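Long-range contacts in transcription initiation factor IIB,Transcription initiation factor IIB (Methanocaldococcus jannaschii, PDB 5O9J), which carries a HINT-fold mini-intein that probably cuts itself out of the precursor and joins the flanking parts of the factor by protein splicing: residues E26-I31 / Y162-P167; A47-I52 / S69-H74; V83-K88 / I144-K149; V92-S97 / P108-E113; H96-I101 / F179-A184. All blocks are in the same frame, centred on the assembly; numbering follows the deposited sequence.

Interaction 1: residues E26-I31 / Y162-P167; sequences ELIDKI and YDLTVP. With GOL (glycerol), chain G.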
# COMPACT_ATOMS: atom_id res chain seq x y z
N GLU A 26 1.05 2.53 13.35
CA GLU A 26 1.25 3.35 14.54
C GLU A 26 0.39 4.62 14.52
O GLU A 26 -0.30 4.93 15.48
CB GLU A 26 2.72 3.71 14.68
CG GLU A 26 3.10 4.42 15.97
CD GLU A 26 4.59 4.29 16.27
OE1 GLU A 26 5.07 4.93 17.23
OE2 GLU A 26 5.28 3.53 15.55
N LEU A 27 0.46 5.34 13.41
CA LEU A 27 -0.39 6.52 13.21
C LEU A 27 -1.88 6.20 13.37
O LEU A 27 -2.59 6.89 14.11
CB LEU A 27 -0.16 7.10 11.82
CG LEU A 27 -1.11 8.23 11.41
CD1 LEU A 27 -0.80 9.52 12.16
CD2 LEU A 27 -1.07 8.44 9.91
N ILE A 28 -2.34 5.19 12.66
CA ILE A 28 -3.76 4.88 12.60
C ILE A 28 -4.29 4.37 13.94
O ILE A 28 -5.41 4.69 14.34
CB ILE A 28 -4.04 3.86 11.47
CG1 ILE A 28 -3.90 4.55 10.11
CG2 ILE A 28 -5.43 3.25 11.62
CD1 ILE A 28 -4.14 3.63 8.91
N ASP A 29 -3.48 3.58 14.64
CA ASP A 29 -3.83 3.16 15.98
C ASP A 29 -4.02 4.37 16.89
O ASP A 29 -5.00 4.44 17.63
CB ASP A 29 -2.77 2.23 16.57
CG ASP A 29 -2.94 0.79 16.12
OD1 ASP A 29 -3.99 0.46 15.54
OD2 ASP A 29 -2.01 -0.01 16.36
N LYS A 30 -3.10 5.32 16.81
CA LYS A 30 -3.15 6.50 17.67
C LYS A 30 -4.38 7.36 17.36
O LYS A 30 -5.03 7.87 18.27
CB LYS A 30 -1.88 7.34 17.50
CG LYS A 30 -1.95 8.72 18.12
CD LYS A 30 -1.19 9.75 17.30
CE LYS A 30 -1.20 11.11 17.97
NZ LYS A 30 -1.11 12.20 16.98
N ILE A 31 -4.69 7.50 16.08
CA ILE A 31 -5.88 8.22 15.62
C ILE A 31 -7.19 7.61 16.12
O ILE A 31 -8.09 8.30 16.61
CB ILE A 31 -5.93 8.25 14.09
CG1 ILE A 31 -4.83 9.16 13.52
CG2 ILE A 31 -7.27 8.74 13.59
CD1 ILE A 31 -4.87 9.18 12.01
N TYR A 162 -4.17 -2.07 7.47
CA TYR A 162 -4.58 -0.68 7.61
C TYR A 162 -4.93 0.02 6.30
O TYR A 162 -4.42 -0.32 5.23
CB TYR A 162 -3.49 0.09 8.35
CG TYR A 162 -3.19 -0.50 9.72
CD1 TYR A 162 -2.30 -1.55 9.85
CD2 TYR A 162 -3.81 -0.02 10.86
CE1 TYR A 162 -2.03 -2.11 11.09
CE2 TYR A 162 -3.55 -0.57 12.11
CZ TYR A 162 -2.66 -1.62 12.21
OH TYR A 162 -2.37 -2.19 13.43
N ASP A 163 -5.80 1.02 6.41
CA ASP A 163 -6.34 1.75 5.27
C ASP A 163 -6.33 3.26 5.47
O ASP A 163 -6.67 3.77 6.54
CB ASP A 163 -7.78 1.30 5.00
CG ASP A 163 -7.88 0.20 3.95
OD1 ASP A 163 -7.82 0.53 2.75
OD2 ASP A 163 -8.01 -0.98 4.34
N LEU A 164 -5.94 3.99 4.43
CA LEU A 164 -6.17 5.42 4.39
C LEU A 164 -7.20 5.67 3.30
O LEU A 164 -7.25 4.94 2.31
CB LEU A 164 -4.88 6.19 4.09
CG LEU A 164 -3.68 6.01 5.04
CD1 LEU A 164 -2.45 6.72 4.50
CD2 LEU A 164 -4.00 6.51 6.43
N THR A 165 -8.04 6.68 3.48
CA THR A 165 -8.90 7.12 2.40
C THR A 165 -8.41 8.47 1.92
O THR A 165 -8.42 9.46 2.65
CB THR A 165 -10.39 7.23 2.83
OG1 THR A 165 -10.86 5.94 3.23
CG2 THR A 165 -11.24 7.73 1.67
N VAL A 166 -7.94 8.48 0.67
CA VAL A 166 -7.42 9.68 0.06
C VAL A 166 -8.29 10.05 -1.14
O VAL A 166 -8.16 9.45 -2.20
CB VAL A 166 -5.95 9.49 -0.37
CG1 VAL A 166 -5.37 10.80 -0.88
CG2 VAL A 166 -5.13 8.94 0.79
N PRO A 167 -9.20 11.01 -0.95
CA PRO A 167 -10.04 11.52 -2.04
C PRO A 167 -9.24 12.15 -3.18
O PRO A 167 -8.15 12.68 -2.94
CB PRO A 167 -10.90 12.59 -1.34
CG PRO A 167 -10.21 12.86 -0.03
CD PRO A 167 -9.59 11.57 0.35
C1 GOL G . -4.33 -2.81 15.92
O1 GOL G . -4.12 -1.68 15.11
C2 GOL G . -3.19 -2.97 16.92
O2 GOL G . -3.53 -2.30 18.11
C3 GOL G . -3.00 -4.45 17.21
O3 GOL G . -2.41 -4.61 18.48
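Helix 24-33 crosses strand 160-165 of an antiparallel HINT-fold sheet; the axes of helical residues 26-31 and strand residues 162-165 approach to 9.3 Å at 77°. I28 carries the packing. Its CG1 stands beside the backbone N and the chain runs on extended, so that CD1 ends 3.6 Å from Y162 CB. The same methyl sits 3.5 Å from the backbone O of D163 and meets CD2 of L164 obliquely. I28 and Y162 slide past each other in opposite directions, which brings I28 CG2 to the ring edge, 3.7 Å from Y162 CD2. Farther along that edge, D29 OD1 approaches Y162 CE2 at 3.6 Å. A glycerol, probably from the crystallisation liquor, is hydrogen-bonded through O1, whose position is less sure, to Y162 OH, which also bonds to S158. D29 is salt-bridged to R73. L27 and I31 of the helix turn to strand 52-57, while I31 and L164 both rest on V71 of strand 70-75, the sheet neighbour of 160-165.

Interaction 2: residues A47-I52 / S69-H74; sequences AKCKGI and SEVSRH
A47 and V71 form an antiparallel hydrogen-bonded pair in which each residue both gives and receives. A47 N donates to V71 O at 2.8 Å and V71 N to A47 O at 2.7 Å, both nearly along the C=O axis. One step on, K48 and E70 make a non-hydrogen-bonded pair, their CA atoms 3.9 Å apart and their CB atoms on the same face. E70 CB rests 3.2 Å from A47 O. The ladder closes with C49 N donating to S69 O at 3.1 Å, a straight N-H bond that nevertheless arrives from above the carbonyl plane. On the face of A47 and V71 the two valine methyls divide the work: CG2 faces A47 CB, while CG1 lies 4.0 Å from C49 SG. Farther out, L164 and I31 also pack on V71, the carboxylate of E70 is salt-bridged to R39, and R73 reaches E45 and D29. Strands 44-48 and 70-75 are thus joined across an excursion through strands 52-57 and 63-67 of a different sheet, a long-range antiparallel pairing within the almost entirely beta HINT fold.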
# COMPACT_ATOMS: atom_id res chain seq x y z
N ALA A 47 -12.27 5.50 11.49
CA ALA A 47 -12.28 6.81 12.13
C ALA A 47 -12.08 7.88 11.09
O ALA A 47 -11.20 7.76 10.24
CB ALA A 47 -11.19 6.91 13.19
N LYS A 48 -12.90 8.92 11.14
CA LYS A 48 -12.66 10.07 10.29
C LYS A 48 -11.61 10.91 11.00
O LYS A 48 -11.56 10.93 12.22
CB LYS A 48 -13.95 10.86 10.03
CG LYS A 48 -13.99 12.22 10.70
CD LYS A 48 -14.64 13.23 9.78
CE LYS A 48 -14.49 14.65 10.29
NZ LYS A 48 -15.03 15.65 9.32
N CYS A 49 -10.75 11.59 10.24
CA CYS A 49 -9.68 12.37 10.85
C CYS A 49 -9.51 13.76 10.23
O CYS A 49 -9.98 14.04 9.12
CB CYS A 49 -8.36 11.60 10.78
SG CYS A 49 -7.80 11.18 9.11
N LYS A 50 -8.82 14.63 10.96
CA LYS A 50 -8.64 16.03 10.58
C LYS A 50 -7.16 16.42 10.60
O LYS A 50 -6.43 16.05 11.52
CB LYS A 50 -9.42 16.95 11.52
CG LYS A 50 -10.92 16.75 11.53
CD LYS A 50 -11.55 17.00 10.17
CE LYS A 50 -12.70 18.01 10.29
NZ LYS A 50 -13.51 18.14 9.04
N GLY A 51 -6.72 17.16 9.60
CA GLY A 51 -5.39 17.73 9.60
C GLY A 51 -4.29 16.74 9.29
O GLY A 51 -3.14 16.95 9.67
N ILE A 52 -4.63 15.66 8.60
CA ILE A 52 -3.63 14.70 8.18
C ILE A 52 -3.55 14.59 6.67
O ILE A 52 -4.56 14.49 5.97
CB ILE A 52 -3.90 13.32 8.78
CG1 ILE A 52 -3.63 13.38 10.29
CG2 ILE A 52 -3.02 12.26 8.11
CD1 ILE A 52 -3.41 12.06 10.92
N SER A 69 -9.12 11.57 4.52
CA SER A 69 -10.45 11.87 5.06
C SER A 69 -10.77 10.98 6.25
O SER A 69 -11.33 11.44 7.24
CB SER A 69 -11.52 11.71 3.98
OG SER A 69 -11.44 10.41 3.42
N GLU A 70 -10.40 9.71 6.15
CA GLU A 70 -10.62 8.76 7.23
C GLU A 70 -9.55 7.68 7.23
O GLU A 70 -8.85 7.48 6.23
CB GLU A 70 -12.02 8.13 7.12
CG GLU A 70 -12.26 7.39 5.82
CD GLU A 70 -13.66 6.79 5.69
OE1 GLU A 70 -14.64 7.37 6.21
OE2 GLU A 70 -13.76 5.71 5.05
N VAL A 71 -9.40 6.99 8.36
CA VAL A 71 -8.48 5.86 8.44
C VAL A 71 -9.25 4.67 8.97
O VAL A 71 -10.31 4.82 9.57
CB VAL A 71 -7.28 6.14 9.36
CG1 VAL A 71 -6.50 7.37 8.89
CG2 VAL A 71 -7.74 6.31 10.80
N SER A 72 -8.72 3.48 8.74
CA SER A 72 -9.39 2.29 9.22
C SER A 72 -8.41 1.15 9.40
O SER A 72 -7.27 1.21 8.92
CB SER A 72 -10.53 1.89 8.27
OG SER A 72 -10.05 1.31 7.08
N ARG A 73 -8.85 0.12 10.11
CA ARG A 73 -8.07 -1.08 10.33
C ARG A 73 -9.04 -2.25 10.44
O ARG A 73 -10.22 -2.06 10.75
CB ARG A 73 -7.23 -0.98 11.61
CG ARG A 73 -8.07 -0.96 12.90
CD ARG A 73 -7.24 -0.74 14.16
NE ARG A 73 -8.11 -0.57 15.34
CZ ARG A 73 -7.68 -0.24 16.55
NH1 ARG A 73 -6.38 -0.04 16.77
NH2 ARG A 73 -8.54 -0.11 17.55
N HIS A 74 -8.55 -3.46 10.17
CA HIS A 74 -9.32 -4.68 10.41
C HIS A 74 -8.35 -5.82 10.70
O HIS A 74 -7.19 -5.77 10.28
CB HIS A 74 -10.24 -5.01 9.23
CG HIS A 74 -9.52 -5.17 7.91
ND1 HIS A 74 -9.06 -6.39 7.46
CD2 HIS A 74 -9.21 -4.27 6.96
CE1 HIS A 74 -8.49 -6.23 6.29
NE2 HIS A 74 -8.56 -4.96 5.95

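Interaction 3: residues V83-K88 / I144-K149; sequences VVEGNK and IFLKIK
V84 and K88 both cross strand residue L146 at about a right angle, whereas E85 crosses L146 and K147 obliquely. V84 sets CG2 against L146 CD1 at 4.0 Å, and K88 runs over the same leucine with its CD. In E85, CG sits beside the backbone N, the chain beyond is extended, and OE2 accepts K147 N at 2.8 Å from above the carboxylate plane. A side chain thus takes the peptide N-H just past the V84-I148 pair. K149 turns back the other way, bent at chi3 (-55°); its side chain crosses that of N87 at about a right angle, and NZ donates to N87 OD1 at 3.2 Å from above the amide plane. The backbones are held by K149 N to V83 O, a short 2.5 Å, and by E85 N to K147 O. Strands 79-84 and 88-92 are linked by the turn at 85-87. On its other side, strand 143-154 pairs with 119-123, where I144, F145 and I148 find their partners.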
# COMPACT_ATOMS: atom_id res chain seq x y z
N VAL A 83 9.28 -11.93 -2.29
CA VAL A 83 10.69 -11.57 -2.32
C VAL A 83 11.24 -11.74 -3.73
O VAL A 83 11.13 -12.81 -4.31
CB VAL A 83 11.51 -12.41 -1.33
CG1 VAL A 83 12.93 -11.88 -1.23
CG2 VAL A 83 10.85 -12.40 0.04
N VAL A 84 11.83 -10.67 -4.27
CA VAL A 84 12.34 -10.69 -5.64
C VAL A 84 13.86 -10.51 -5.66
O VAL A 84 14.45 -10.28 -4.61
CB VAL A 84 11.69 -9.59 -6.52
CG1 VAL A 84 10.18 -9.80 -6.62
CG2 VAL A 84 12.01 -8.20 -5.97
N GLU A 85 14.47 -10.64 -6.84
CA GLU A 85 15.91 -10.42 -7.02
C GLU A 85 16.40 -9.15 -6.33
O GLU A 85 15.72 -8.12 -6.36
CB GLU A 85 16.28 -10.31 -8.50
CG GLU A 85 15.76 -11.37 -9.44
CD GLU A 85 16.04 -10.98 -10.90
OE1 GLU A 85 17.02 -10.25 -11.14
OE2 GLU A 85 15.26 -11.37 -11.79
N GLY A 86 17.59 -9.21 -5.74
CA GLY A 86 18.14 -8.09 -5.01
C GLY A 86 17.57 -7.99 -3.60
O GLY A 86 17.77 -7.00 -2.90
N ASN A 87 16.86 -9.04 -3.20
CA ASN A 87 16.22 -9.11 -1.89
C ASN A 87 15.31 -7.92 -1.60
O ASN A 87 15.26 -7.44 -0.47
CB ASN A 87 17.27 -9.25 -0.78
CG ASN A 87 17.77 -10.68 -0.64
OD1 ASN A 87 18.72 -11.08 -1.31
ND2 ASN A 87 17.11 -11.46 0.21
N LYS A 88 14.61 -7.44 -2.63
CA LYS A 88 13.49 -6.53 -2.44
C LYS A 88 12.28 -7.35 -2.02
O LYS A 88 12.09 -8.47 -2.50
CB LYS A 88 13.18 -5.74 -3.72
CG LYS A 88 14.04 -4.52 -3.94
CD LYS A 88 13.75 -3.89 -5.30
CE LYS A 88 14.59 -2.64 -5.51
NZ LYS A 88 15.09 -2.54 -6.92
N ILE A 144 11.44 -1.81 -14.03
CA ILE A 144 12.44 -2.85 -14.00
C ILE A 144 11.76 -4.20 -13.83
O ILE A 144 10.66 -4.28 -13.29
CB ILE A 144 13.47 -2.61 -12.88
CG1 ILE A 144 12.77 -2.58 -11.52
CG2 ILE A 144 14.19 -1.28 -13.10
CD1 ILE A 144 13.69 -2.21 -10.38
N PHE A 145 12.42 -5.26 -14.30
CA PHE A 145 11.83 -6.59 -14.33
C PHE A 145 12.58 -7.55 -13.43
O PHE A 145 13.76 -7.84 -13.66
CB PHE A 145 11.80 -7.11 -15.77
CG PHE A 145 11.00 -6.24 -16.70
CD1 PHE A 145 11.54 -5.08 -17.21
CD2 PHE A 145 9.70 -6.57 -17.04
CE1 PHE A 145 10.80 -4.26 -18.05
CE2 PHE A 145 8.96 -5.76 -17.89
CZ PHE A 145 9.51 -4.60 -18.39
N LEU A 146 11.90 -8.05 -12.40
CA LEU A 146 12.57 -8.83 -11.38
C LEU A 146 11.83 -10.13 -11.09
O LEU A 146 10.61 -10.12 -10.87
CB LEU A 146 12.72 -8.00 -10.11
CG LEU A 146 13.45 -6.66 -10.22
CD1 LEU A 146 13.28 -5.85 -8.94
CD2 LEU A 146 14.94 -6.84 -10.55
N LYS A 147 12.57 -11.24 -11.08
CA LYS A 147 12.00 -12.54 -10.77
C LYS A 147 11.65 -12.68 -9.29
O LYS A 147 12.39 -12.22 -8.43
CB LYS A 147 12.96 -13.68 -11.17
CG LYS A 147 13.00 -14.01 -12.66
CD LYS A 147 13.85 -15.26 -12.93
CE LYS A 147 13.95 -15.59 -14.42
NZ LYS A 147 15.32 -15.39 -14.99
N ILE A 148 10.53 -13.32 -9.01
CA ILE A 148 10.18 -13.68 -7.65
C ILE A 148 11.12 -14.80 -7.16
O ILE A 148 11.31 -15.80 -7.85
CB ILE A 148 8.71 -14.14 -7.55
CG1 ILE A 148 7.77 -12.97 -7.87
CG2 ILE A 148 8.43 -14.73 -6.18
CD1 ILE A 148 6.30 -13.34 -7.88
N LYS A 149 11.71 -14.61 -5.99
CA LYS A 149 12.55 -15.64 -5.38
C LYS A 149 11.77 -16.48 -4.39
O LYS A 149 11.75 -17.71 -4.48
CB LYS A 149 13.76 -15.02 -4.67
CG LYS A 149 14.78 -14.39 -5.59
CD LYS A 149 16.12 -14.27 -4.88
CE LYS A 149 16.01 -13.50 -3.57
NZ LYS A 149 17.30 -13.48 -2.82

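Interaction 4: residues V92-S97 / P108-E113; sequences VTRSHS and PIRVDE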
# COMPACT_ATOMS: atom_id res chain seq x y z
N VAL A 92 1.87 -8.05 1.67
CA VAL A 92 0.52 -7.60 1.33
C VAL A 92 -0.52 -8.68 1.57
O VAL A 92 -0.21 -9.87 1.63
CB VAL A 92 0.43 -7.14 -0.15
CG1 VAL A 92 1.30 -5.94 -0.39
CG2 VAL A 92 0.82 -8.27 -1.09
N THR A 93 -1.77 -8.26 1.69
CA THR A 93 -2.87 -9.19 1.82
C THR A 93 -3.20 -9.82 0.48
O THR A 93 -2.74 -9.37 -0.57
CB THR A 93 -4.12 -8.51 2.39
OG1 THR A 93 -4.55 -7.49 1.48
CG2 THR A 93 -3.82 -7.90 3.75
N ARG A 94 -4.01 -10.86 0.55
CA ARG A 94 -4.31 -11.73 -0.58
C ARG A 94 -4.99 -10.99 -1.72
O ARG A 94 -4.80 -11.32 -2.89
CB ARG A 94 -5.17 -12.90 -0.10
CG ARG A 94 -6.45 -13.12 -0.87
CD ARG A 94 -7.13 -14.41 -0.44
NE ARG A 94 -6.23 -15.56 -0.51
CZ ARG A 94 -5.68 -16.12 0.56
NH1 ARG A 94 -5.93 -15.64 1.77
NH2 ARG A 94 -4.86 -17.16 0.42
N SER A 95 -5.79 -9.99 -1.38
CA SER A 95 -6.62 -9.32 -2.36
C SER A 95 -5.87 -8.26 -3.17
O SER A 95 -6.50 -7.40 -3.76
CB SER A 95 -7.81 -8.67 -1.69
OG SER A 95 -7.38 -7.66 -0.80
N HIS A 96 -4.54 -8.31 -3.18
CA HIS A 96 -3.79 -7.35 -3.98
C HIS A 96 -3.28 -7.99 -5.25
O HIS A 96 -3.01 -9.19 -5.29
CB HIS A 96 -2.62 -6.76 -3.20
CG HIS A 96 -3.03 -5.75 -2.18
ND1 HIS A 96 -3.39 -6.09 -0.89
CD2 HIS A 96 -3.16 -4.40 -2.26
CE1 HIS A 96 -3.71 -5.00 -0.23
NE2 HIS A 96 -3.58 -3.96 -1.03
N SER A 97 -3.13 -7.18 -6.29
CA SER A 97 -2.60 -7.69 -7.55
C SER A 97 -1.38 -6.89 -7.96
O SER A 97 -1.22 -5.73 -7.57
CB SER A 97 -3.67 -7.64 -8.63
OG SER A 97 -3.95 -6.30 -8.98
N PRO A 108 -2.08 -7.51 -14.55
CA PRO A 108 -2.18 -7.58 -13.09
C PRO A 108 -2.52 -8.99 -12.63
O PRO A 108 -3.50 -9.56 -13.11
CB PRO A 108 -3.31 -6.60 -12.77
CG PRO A 108 -4.15 -6.57 -14.00
CD PRO A 108 -3.18 -6.73 -15.15
N ILE A 109 -1.72 -9.54 -11.71
CA ILE A 109 -2.00 -10.86 -11.14
C ILE A 109 -2.16 -10.81 -9.62
O ILE A 109 -1.31 -10.24 -8.93
CB ILE A 109 -0.89 -11.88 -11.49
CG1 ILE A 109 -0.74 -12.00 -13.01
CG2 ILE A 109 -1.19 -13.25 -10.87
CD1 ILE A 109 -2.00 -12.42 -13.72
N ARG A 110 -3.24 -11.39 -9.09
CA ARG A 110 -3.42 -11.51 -7.64
C ARG A 110 -2.19 -12.15 -7.00
O ARG A 110 -1.55 -13.03 -7.59
CB ARG A 110 -4.67 -12.32 -7.32
CG ARG A 110 -5.94 -11.49 -7.32
CD ARG A 110 -7.15 -12.34 -7.02
NE ARG A 110 -6.96 -13.17 -5.84
CZ ARG A 110 -7.69 -13.08 -4.73
NH1 ARG A 110 -8.66 -12.18 -4.64
NH2 ARG A 110 -7.44 -13.89 -3.71
N VAL A 111 -1.84 -11.71 -5.79
CA VAL A 111 -0.61 -12.14 -5.14
C VAL A 111 -0.63 -13.62 -4.77
O VAL A 111 0.43 -14.26 -4.66
CB VAL A 111 -0.31 -11.31 -3.88
CG1 VAL A 111 -0.03 -9.86 -4.25
CG2 VAL A 111 -1.48 -11.40 -2.90
N ASP A 112 -1.83 -14.17 -4.58
CA ASP A 112 -1.95 -15.57 -4.20
C ASP A 112 -1.90 -16.50 -5.42
O ASP A 112 -1.87 -17.72 -5.28
CB ASP A 112 -3.25 -15.81 -3.40
CG ASP A 112 -4.50 -15.46 -4.18
OD1 ASP A 112 -4.39 -14.86 -5.27
OD2 ASP A 112 -5.61 -15.77 -3.69
N GLU A 113 -1.87 -15.91 -6.61
CA GLU A 113 -1.74 -16.68 -7.85
C GLU A 113 -0.35 -16.54 -8.45
O GLU A 113 -0.05 -17.09 -9.51
CB GLU A 113 -2.81 -16.25 -8.86
CG GLU A 113 -4.24 -16.46 -8.37
CD GLU A 113 -5.27 -16.18 -9.45
OE1 GLU A 113 -4.89 -15.96 -10.62
OE2 GLU A 113 -6.48 -16.17 -9.12
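The beta hairpin 96-102/105-110 begins at the last residue of the type I turn T93-H96, whose sequence matches the TxxH motif of inteins. V111 is the residue most buried here; its CG2 packs against the turn and its CG1 against V92. CG1 meets V92 CG2 at 3.6 Å, while CG2 lies 3.3 Å from the carbonyl oxygens of both T93 and R94. The peptide of V111 holds the valine in place, with N donating to H96 O at 2.8 Å, nearly along the C=O axis. R94 comes next: bent at chi3, it brings NE to D112 OD2 at 3.2 Å, above the carboxylate plane, while its NH1 is salt-bridged to E78. S97 contributes through its CA and CB, CA lying 3.2 Å from I109 O in the non-hydrogen-bonded pair with R110. R110 crosses R94 obliquely, the two guanidinium planes 27° apart, and grips D112 side-on, NE to OD1 and NH2 to OD2. D112 probably offsets the charges of both arginines. An alanine at R110 would remove this two-pronged grip and would probably let the D112 carboxylate turn, weakening its bond to R94. OD2 is the shared atom of the network, taking R94 NE as well as R110 NH2, the latter at 2.6 Å and within 1° of the guanidinium plane.

Interaction 5: residues H96-I101 / F179-A184; sequences HSVFTI and FVLHNA. Unlike the reference sequence in segment 179-184: A184 (reference Thr).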
# COMPACT_ATOMS: atom_id res chain seq x y z
N HIS A 96 -4.54 -8.31 -3.18
CA HIS A 96 -3.79 -7.35 -3.98
C HIS A 96 -3.28 -7.99 -5.25
O HIS A 96 -3.01 -9.19 -5.29
CB HIS A 96 -2.62 -6.76 -3.20
CG HIS A 96 -3.03 -5.75 -2.18
ND1 HIS A 96 -3.39 -6.09 -0.89
CD2 HIS A 96 -3.16 -4.40 -2.26
CE1 HIS A 96 -3.71 -5.00 -0.23
NE2 HIS A 96 -3.58 -3.96 -1.03
N SER A 97 -3.13 -7.18 -6.29
CA SER A 97 -2.60 -7.69 -7.55
C SER A 97 -1.38 -6.89 -7.96
O SER A 97 -1.22 -5.73 -7.57
CB SER A 97 -3.67 -7.64 -8.63
OG SER A 97 -3.95 -6.30 -8.98
N VAL A 98 -0.51 -7.51 -8.75
CA VAL A 98 0.73 -6.86 -9.18
C VAL A 98 1.02 -7.16 -10.64
O VAL A 98 0.72 -8.25 -11.14
CB VAL A 98 1.93 -7.32 -8.32
CG1 VAL A 98 1.82 -6.77 -6.92
CG2 VAL A 98 2.00 -8.84 -8.29
N PHE A 99 1.59 -6.18 -11.34
CA PHE A 99 1.93 -6.36 -12.74
C PHE A 99 2.92 -7.49 -12.91
O PHE A 99 4.00 -7.48 -12.34
CB PHE A 99 2.49 -5.07 -13.34
CG PHE A 99 1.44 -4.11 -13.76
CD1 PHE A 99 0.10 -4.46 -13.69
CD2 PHE A 99 1.77 -2.87 -14.26
CE1 PHE A 99 -0.88 -3.59 -14.09
CE2 PHE A 99 0.79 -1.99 -14.68
CZ PHE A 99 -0.54 -2.35 -14.58
N THR A 100 2.52 -8.48 -13.70
CA THR A 100 3.32 -9.67 -13.94
C THR A 100 3.40 -9.93 -15.44
O THR A 100 2.49 -9.56 -16.19
CB THR A 100 2.72 -10.92 -13.25
OG1 THR A 100 2.22 -10.57 -11.96
CG2 THR A 100 3.77 -12.02 -13.09
N ILE A 101 4.48 -10.55 -15.90
CA ILE A 101 4.50 -11.01 -17.27
C ILE A 101 3.84 -12.37 -17.35
O ILE A 101 4.29 -13.35 -16.77
CB ILE A 101 5.93 -11.09 -17.84
CG1 ILE A 101 6.51 -9.68 -17.94
CG2 ILE A 101 5.90 -11.75 -19.21
CD1 ILE A 101 7.80 -9.58 -18.71
N PHE A 179 7.31 -1.41 -5.62
CA PHE A 179 6.14 -2.19 -5.97
C PHE A 179 4.95 -1.26 -6.21
O PHE A 179 4.81 -0.24 -5.55
CB PHE A 179 5.77 -3.18 -4.87
CG PHE A 179 6.81 -4.23 -4.63
CD1 PHE A 179 7.84 -4.02 -3.72
CD2 PHE A 179 6.75 -5.46 -5.28
CE1 PHE A 179 8.79 -4.99 -3.48
CE2 PHE A 179 7.69 -6.43 -5.05
CZ PHE A 179 8.72 -6.19 -4.15
N VAL A 180 4.10 -1.61 -7.16
CA VAL A 180 2.79 -0.97 -7.25
C VAL A 180 1.72 -2.01 -6.94
O VAL A 180 1.55 -2.99 -7.67
CB VAL A 180 2.55 -0.35 -8.62
CG1 VAL A 180 1.18 0.33 -8.64
CG2 VAL A 180 3.64 0.65 -8.93
N LEU A 181 1.02 -1.81 -5.84
CA LEU A 181 0.04 -2.78 -5.38
C LEU A 181 -1.36 -2.30 -5.71
O LEU A 181 -1.79 -1.24 -5.25
CB LEU A 181 0.18 -3.01 -3.87
CG LEU A 181 1.54 -3.49 -3.32
CD1 LEU A 181 2.15 -4.59 -4.19
CD2 LEU A 181 2.51 -2.33 -3.13
N HIS A 182 -2.07 -3.08 -6.52
CA HIS A 182 -3.44 -2.73 -6.88
C HIS A 182 -4.45 -3.51 -6.03
O HIS A 182 -4.32 -4.72 -5.88
CB HIS A 182 -3.68 -3.03 -8.36
CG HIS A 182 -2.71 -2.35 -9.29
ND1 HIS A 182 -3.04 -1.20 -9.99
CD2 HIS A 182 -1.45 -2.67 -9.65
CE1 HIS A 182 -2.01 -0.85 -10.73
NE2 HIS A 182 -1.03 -1.71 -10.55
N ASN A 183 -5.44 -2.81 -5.49
CA ASN A 183 -6.57 -3.49 -4.86
C ASN A 183 -7.25 -4.40 -5.88
O ASN A 183 -7.31 -4.08 -7.06
CB ASN A 183 -7.59 -2.49 -4.30
CG ASN A 183 -7.02 -1.65 -3.18
OD1 ASN A 183 -5.98 -1.97 -2.60
ND2 ASN A 183 -7.72 -0.57 -2.84
N ALA A 184 -7.75 -5.54 -5.42
CA ALA A 184 -8.29 -6.53 -6.35
C ALA A 184 -9.28 -7.45 -5.67
O ALA A 184 -10.08 -7.02 -4.84
CB ALA A 184 -7.15 -7.34 -6.98
OXT ALA A 184 -9.30 -8.65 -5.96
O HOH W 1 2.04 -3.55 -10.15
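Strands 96-101 and 180-183 run antiparallel but strongly twisted, at 135°, and are joined by a reciprocal pair, S97 N to H182 O at 2.8 Å and H182 N to S97 O at 3.0 Å. Next to this pair the strands splay, and one water bridges F99 N and V180 O. H182 CB lies 3.3 Å from S97 OG, and NE2 alone reaches over one face of F99, 4.0 Å above the plane near the rim. The rings, 27° apart, barely overlap, and NE2 is hydrogen-bonded to E136. An alanine at H182 would probably lose the tie to E136 and the packing on F99. The side chains of V98 and L181 lie side by side, CG1 and CD1 3.5 Å apart. N183 lies alongside H96 and ties its ND2 to N132. With H182-N183 followed by a terminal A184 (Thr in the reference sequence), whose CB packs on S97 CB, the pairing is characteristic of the C-terminal splice junction of HINT-fold inteins, where, as in other inteins, this asparagine probably cyclises during splicing.

The five contacts form two clusters on opposite sides of the chain's centre. Interactions 1 and 2, centres 5 Å apart, touch through D29-R73 and share the sheet in which strands 160-165 and 70-75 are neighbours. Interactions 4 and 5, centres 6 Å apart, share H96 and S97 on strand 96-102, and interaction 3 joins interaction 5 by packing F145 on I101, their centres about 14 Å apart. Along the chain, interaction 1 closes a loop holding interactions 2, 3 and 4, whereas interaction 5 crosses it. Residues from both halves of the sequence thus build each cluster, and the late strand 180-183 is returned to the TxxH region, consistent with a splicing site assembled from distant parts of the chain.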